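PDB 1UDD: transcriptional regulator, which is of unknown function but forms a tetramer of all-helical subunits of the TenA/THI-4/PQQC family. Local coordinates for residues Phe21-Val26 / Phe207-Trp212; Val51-Ala56 / Asp115-Thr120. One frame throughout, in Å; residues are numbered along the deposited sequence.

Interaction 1: Phe21-Val26 / Phe207-Trp212; sequences FEHPFV and FWEMAW
With CG of His23 anti to its backbone N (chi1 -163°) and CG of Trp208 anti to its carbonyl carbon, the imidazole lies against Trp208 CB. His23 is the N-cap of helix 24-31, packed here across the C-terminal part of helix 190-213 in the all-helical TenA fold. Both ring nitrogens are used. ND1 accepts from Phe25 N at 3.2 Å, closing the cap, while NE2 donates its N-H to Glu209 OE1 at 2.7 Å, reaching the oxygen from above the carboxylate plane. Two in-plane bonds thus fix the ring's rotation. With ND1 an acceptor and NE2 a donor, the ring is probably the neutral tautomer protonated on NE2, which the carboxylate, also salt-bridged to Arg213, would polarise. Trp208 CB sits over the centre of one face and Pro24 CD lies toward the rim of the opposite one, while the ring's edge turns toward the face of the five-membered ring of Trp212 in an offset edge-to-face pair, planes 85° apart. Pro24, well suited to a helix's first turn, sets CB 3.8 Å from the centroid of the Trp212 six-membered ring. Phe25, its CG also anti to N, slides CD2 to 3.4 Å from Trp208 CE3, with Ala211 CB over its face. Branched Val26 lays CG2 over the indole of Trp208, 3.6 Å from the five-membered ring centroid.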
loop_
_atom_site.group_PDB
_atom_site.type_symbol
_atom_site.label_atom_id
_atom_site.label_comp_id
_atom_site.label_asym_id
_atom_site.label_seq_id
_atom_site.Cartn_x
_atom_site.Cartn_y
_atom_site.Cartn_z
ATOM N N PHE A 21 27.183 19.054 6.670
ATOM C CA PHE A 21 28.263 19.647 5.887
ATOM C C PHE A 21 29.621 19.472 6.570
ATOM O O PHE A 21 30.640 19.295 5.910
ATOM C CB PHE A 21 28.011 21.141 5.634
ATOM C CG PHE A 21 26.764 21.427 4.838
ATOM C CD1 PHE A 21 26.403 20.620 3.761
ATOM C CD2 PHE A 21 25.961 22.526 5.152
ATOM C CE1 PHE A 21 25.257 20.899 3.007
ATOM C CE2 PHE A 21 24.821 22.814 4.408
ATOM C CZ PHE A 21 24.465 21.998 3.332
ATOM N N GLU A 22 29.616 19.474 7.897
ATOM C CA GLU A 22 30.843 19.366 8.668
ATOM C C GLU A 22 31.175 17.981 9.189
ATOM O O GLU A 22 32.144 17.819 9.929
ATOM C CB GLU A 22 30.794 20.347 9.845
ATOM C CG GLU A 22 30.385 21.744 9.428
ATOM C CD GLU A 22 30.449 22.750 10.560
ATOM O OE1 GLU A 22 30.190 22.374 11.728
ATOM O OE2 GLU A 22 30.740 23.928 10.272
ATOM N N HIS A 23 30.384 16.983 8.818
ATOM C CA HIS A 23 30.651 15.627 9.281
ATOM C C HIS A 23 32.004 15.150 8.747
ATOM O O HIS A 23 32.317 15.315 7.568
ATOM C CB HIS A 23 29.539 14.676 8.824
ATOM C CG HIS A 23 29.517 13.381 9.571
ATOM N ND1 HIS A 23 30.365 12.337 9.281
ATOM C CD2 HIS A 23 28.782 12.983 10.637
ATOM C CE1 HIS A 23 30.158 11.352 10.136
ATOM N NE2 HIS A 23 29.201 11.719 10.968
ATOM N N PRO A 24 32.829 14.561 9.621
ATOM C CA PRO A 24 34.157 14.053 9.264
ATOM C C PRO A 24 34.165 13.244 7.975
ATOM O O PRO A 24 34.976 13.494 7.084
ATOM C CB PRO A 24 34.529 13.210 10.474
ATOM C CG PRO A 24 33.911 13.975 11.581
ATOM C CD PRO A 24 32.551 14.335 11.046
ATOM N N PHE A 25 33.254 12.283 7.872
ATOM C CA PHE A 25 33.187 11.451 6.676
ATOM C C PHE A 25 33.005 12.312 5.432
ATOM O O PHE A 25 33.709 12.135 4.433
ATOM C CB PHE A 25 32.037 10.458 6.774
ATOM C CG PHE A 25 32.126 9.341 5.777
ATOM C CD1 PHE A 25 32.625 8.100 6.153
ATOM C CD2 PHE A 25 31.735 9.534 4.459
ATOM C CE1 PHE A 25 32.733 7.073 5.230
ATOM C CE2 PHE A 25 31.840 8.510 3.528
ATOM C CZ PHE A 25 32.339 7.278 3.917
ATOM N N VAL A 26 32.061 13.244 5.497
ATOM C CA VAL A 26 31.798 14.128 4.374
ATOM C C VAL A 26 33.015 15.016 4.096
ATOM O O VAL A 26 33.517 15.068 2.967
ATOM C CB VAL A 26 30.571 15.045 4.638
ATOM C CG1 VAL A 26 30.489 16.111 3.570
ATOM C CG2 VAL A 26 29.283 14.218 4.646
ATOM N N PHE A 207 23.306 8.487 8.563
ATOM C CA PHE A 207 23.897 7.632 7.552
ATOM C C PHE A 207 25.401 7.890 7.434
ATOM O O PHE A 207 26.195 6.955 7.334
ATOM C CB PHE A 207 23.227 7.863 6.196
ATOM C CG PHE A 207 23.256 6.664 5.291
ATOM C CD1 PHE A 207 22.287 5.663 5.408
ATOM C CD2 PHE A 207 24.233 6.543 4.300
ATOM C CE1 PHE A 207 22.285 4.557 4.541
ATOM C CE2 PHE A 207 24.244 5.450 3.436
ATOM C CZ PHE A 207 23.264 4.452 3.552
ATOM N N TRP A 208 25.791 9.160 7.429
ATOM C CA TRP A 208 27.206 9.480 7.330
ATOM C C TRP A 208 27.888 8.966 8.582
ATOM O O TRP A 208 28.974 8.396 8.520
ATOM C CB TRP A 208 27.417 10.994 7.189
ATOM C CG TRP A 208 26.920 11.526 5.878
ATOM C CD1 TRP A 208 25.916 12.431 5.688
ATOM C CD2 TRP A 208 27.408 11.185 4.575
ATOM N NE1 TRP A 208 25.752 12.678 4.350
ATOM C CE2 TRP A 208 26.652 11.926 3.642
ATOM C CE3 TRP A 208 28.417 10.324 4.104
ATOM C CZ2 TRP A 208 26.868 11.837 2.262
ATOM C CZ3 TRP A 208 28.633 10.236 2.732
ATOM C CH2 TRP A 208 27.858 10.990 1.825
ATOM N N GLU A 209 27.226 9.151 9.718
ATOM C CA GLU A 209 27.773 8.725 10.992
ATOM C C GLU A 209 28.042 7.229 11.030
ATOM O O GLU A 209 29.090 6.796 11.503
ATOM C CB GLU A 209 26.821 9.112 12.124
ATOM C CG GLU A 209 27.338 8.796 13.528
ATOM C CD GLU A 209 28.712 9.400 13.806
ATOM O OE1 GLU A 209 28.944 10.557 13.387
ATOM O OE2 GLU A 209 29.550 8.721 14.451
ATOM N N MET A 210 27.103 6.433 10.531
ATOM C CA MET A 210 27.304 4.993 10.549
ATOM C C MET A 210 28.363 4.592 9.529
ATOM O O MET A 210 29.031 3.570 9.688
ATOM C CB MET A 210 25.984 4.263 10.285
ATOM C CG MET A 210 25.524 4.296 8.869
ATOM S SD MET A 210 26.087 2.881 7.958
ATOM C CE MET A 210 25.259 3.238 6.364
ATOM N N ALA A 211 28.510 5.391 8.476
ATOM C CA ALA A 211 29.519 5.109 7.469
ATOM C C ALA A 211 30.880 5.424 8.103
ATOM O O ALA A 211 31.886 4.796 7.794
ATOM C CB ALA A 211 29.294 5.974 6.244
ATOM N N TRP A 212 30.891 6.407 8.996
ATOM C CA TRP A 212 32.108 6.814 9.683
ATOM C C TRP A 212 32.486 5.762 10.723
ATOM O O TRP A 212 33.659 5.424 10.875
ATOM C CB TRP A 212 31.898 8.177 10.357
ATOM C CG TRP A 212 33.103 8.686 11.093
ATOM C CD1 TRP A 212 33.249 8.808 12.449
ATOM C CD2 TRP A 212 34.339 9.124 10.514
ATOM N NE1 TRP A 212 34.503 9.293 12.747
ATOM C CE2 TRP A 212 35.192 9.494 11.579
ATOM C CE3 TRP A 212 34.810 9.241 9.199
ATOM C CZ2 TRP A 212 36.493 9.971 11.368
ATOM C CZ3 TRP A 212 36.109 9.719 8.989
ATOM C CH2 TRP A 212 36.931 10.076 10.071
#

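Interaction 2: Val51-Ala56 / Asp115-Thr120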
loop_
_atom_site.group_PDB
_atom_site.type_symbol
_atom_site.label_atom_id
_atom_site.label_comp_id
_atom_site.label_asym_id
_atom_site.label_seq_id
_atom_site.Cartn_x
_atom_site.Cartn_y
_atom_site.Cartn_z
ATOM N N VAL A 51 18.270 0.576 -3.881
ATOM C CA VAL A 51 17.045 -0.198 -3.974
ATOM C C VAL A 51 15.910 0.519 -3.213
ATOM O O VAL A 51 14.812 0.684 -3.737
ATOM C CB VAL A 51 17.249 -1.643 -3.395
ATOM C CG1 VAL A 51 15.922 -2.400 -3.368
ATOM C CG2 VAL A 51 18.254 -2.411 -4.249
ATOM N N GLY A 52 16.190 0.963 -1.992
ATOM C CA GLY A 52 15.176 1.635 -1.189
ATOM C C GLY A 52 14.617 2.903 -1.817
ATOM O O GLY A 52 13.411 3.178 -1.732
ATOM N N LEU A 53 15.490 3.695 -2.428
ATOM C CA LEU A 53 15.060 4.928 -3.082
ATOM C C LEU A 53 14.115 4.528 -4.214
ATOM O O LEU A 53 13.104 5.179 -4.466
ATOM C CB LEU A 53 16.271 5.665 -3.643
ATOM C CG LEU A 53 16.166 7.163 -3.938
ATOM C CD1 LEU A 53 15.888 7.912 -2.639
ATOM C CD2 LEU A 53 17.481 7.663 -4.569
ATOM N N THR A 54 14.459 3.444 -4.897
ATOM C CA THR A 54 13.642 2.941 -5.999
ATOM C C THR A 54 12.255 2.488 -5.532
ATOM O O THR A 54 11.253 2.820 -6.160
ATOM C CB THR A 54 14.355 1.777 -6.702
ATOM O OG1 THR A 54 15.596 2.255 -7.231
ATOM C CG2 THR A 54 13.520 1.230 -7.834
ATOM N N ARG A 55 12.194 1.738 -4.431
ATOM C CA ARG A 55 10.912 1.265 -3.911
ATOM C C ARG A 55 10.004 2.416 -3.556
ATOM O O ARG A 55 8.812 2.391 -3.871
ATOM C CB ARG A 55 11.076 0.412 -2.642
ATOM C CG ARG A 55 11.575 -0.992 -2.873
ATOM C CD ARG A 55 11.636 -1.818 -1.567
ATOM N NE ARG A 55 12.579 -2.909 -1.762
ATOM C CZ ARG A 55 12.331 -3.959 -2.527
ATOM N NH1 ARG A 55 11.159 -4.058 -3.136
ATOM N NH2 ARG A 55 13.280 -4.863 -2.746
ATOM N N ALA A 56 10.554 3.423 -2.881
ATOM C CA ALA A 56 9.729 4.554 -2.470
ATOM C C ALA A 56 9.230 5.327 -3.694
ATOM O O ALA A 56 8.066 5.742 -3.739
ATOM C CB ALA A 56 10.513 5.472 -1.505
ATOM N N ASP A 115 13.188 2.406 5.150
ATOM C CA ASP A 115 11.828 2.110 5.610
ATOM C C ASP A 115 11.032 3.383 5.851
ATOM O O ASP A 115 9.840 3.429 5.596
ATOM C CB ASP A 115 11.864 1.243 6.878
ATOM C CG ASP A 115 12.282 -0.182 6.581
ATOM O OD1 ASP A 115 12.358 -0.540 5.382
ATOM O OD2 ASP A 115 12.526 -0.944 7.534
ATOM N N PHE A 116 11.704 4.413 6.351
ATOM C CA PHE A 116 11.072 5.703 6.573
ATOM C C PHE A 116 10.602 6.235 5.211
ATOM O O PHE A 116 9.479 6.740 5.077
ATOM C CB PHE A 116 12.069 6.681 7.217
ATOM C CG PHE A 116 11.817 8.133 6.860
ATOM C CD1 PHE A 116 10.757 8.830 7.426
ATOM C CD2 PHE A 116 12.635 8.788 5.934
ATOM C CE1 PHE A 116 10.507 10.165 7.082
ATOM C CE2 PHE A 116 12.395 10.119 5.581
ATOM C CZ PHE A 116 11.326 10.808 6.159
ATOM N N MET A 117 11.447 6.107 4.195
ATOM C CA MET A 117 11.065 6.571 2.850
ATOM C C MET A 117 9.821 5.822 2.344
ATOM O O MET A 117 8.849 6.435 1.908
ATOM C CB MET A 117 12.190 6.336 1.827
ATOM C CG MET A 117 13.566 6.919 2.205
ATOM S SD MET A 117 14.713 6.972 0.814
ATOM C CE MET A 117 14.317 5.517 -0.014
ATOM N N LEU A 118 9.871 4.492 2.392
ATOM C CA LEU A 118 8.767 3.684 1.904
ATOM C C LEU A 118 7.505 3.923 2.726
ATOM O O LEU A 118 6.426 4.110 2.181
ATOM C CB LEU A 118 9.141 2.197 1.943
ATOM C CG LEU A 118 8.110 1.269 1.286
ATOM C CD1 LEU A 118 7.903 1.670 -0.166
ATOM C CD2 LEU A 118 8.590 -0.160 1.362
ATOM N N ALA A 119 7.643 3.912 4.042
ATOM C CA ALA A 119 6.493 4.145 4.910
ATOM C C ALA A 119 5.839 5.508 4.645
ATOM O O ALA A 119 4.603 5.638 4.663
ATOM C CB ALA A 119 6.915 4.040 6.376
ATOM N N THR A 120 6.659 6.523 4.408
ATOM C CA THR A 120 6.131 7.865 4.156
ATOM C C THR A 120 5.434 7.941 2.800
ATOM O O THR A 120 4.395 8.597 2.654
ATOM C CB THR A 120 7.248 8.916 4.252
ATOM O OG1 THR A 120 7.915 8.772 5.508
ATOM C CG2 THR A 120 6.676 10.318 4.183
#
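Two nearly parallel helices of the all-helical TenA bundle, 36-63 and 108-123, meet here in close side-by-side packing: their short segments run 5° apart with axes 8.5 Å from each other. Gly52 and Ala56 are small enough to allow this closeness; the CA atoms of Ala56 and Leu118 come to 4.6 Å. Met117 is the main side chain of the interface. Its CG stands anti to the carbonyl carbon and its chain runs extended through chi2, then bends at chi3 (-37°), so that the terminal methyl turns in against the backbone of the neighbouring helix. There CE meets Gly52 O at 3.0 Å, a tight approach, and Leu53 CA at 3.2 Å. Gly52, lacking a side chain, leaves its peptide accessible to the methyl. Farther back along the same thioether, SD lies 3.8 Å from Leu53 CD1, the two side chains crossing obliquely. Nearer the root, the methyl of Ala56 touches Met117 CB at 3.8 Å, short enough to let the backbones approach. Leu118, with CG anti to N, swings CD1 across to 3.9 Å from Arg55 O. Arg55 contributes its CB here, but its guanidinium leads away, NH1 bonding to Ser62 O and Ala64 O of the second subunit. Leu133 and Cys136 of helix 126-146 adjoin Met117 and Leu53. No hydrogen bond links the two segments, so their cohesion is that of apolar shape-fitting, with the flexible, polarisable thioether of Met117 laid against the Gly52-Leu53 backbone and charge kept to the subunit boundary.

Interactions 1 and 2 lie in different parts of one helical chain, their centres 21 Å apart and their nearest atoms about 9 Å apart, so they do not touch. Helix 36-63 connects them: it follows helix 24-31 in sequence, sends Tyr42 and Lys38 to the aromatic cluster of 21-26 / 207-212, and farther along carries 51-56. Helix 190-213 is a second bridge, since its Phe203 meets Phe116 while Phe207 packs on Asn110 and Tyr113 of helix 108-123. Interaction 1 closes near the chain's two ends through a polar and aromatic cluster within one subunit; the apolar interaction 2 has neighbouring subunits beside it.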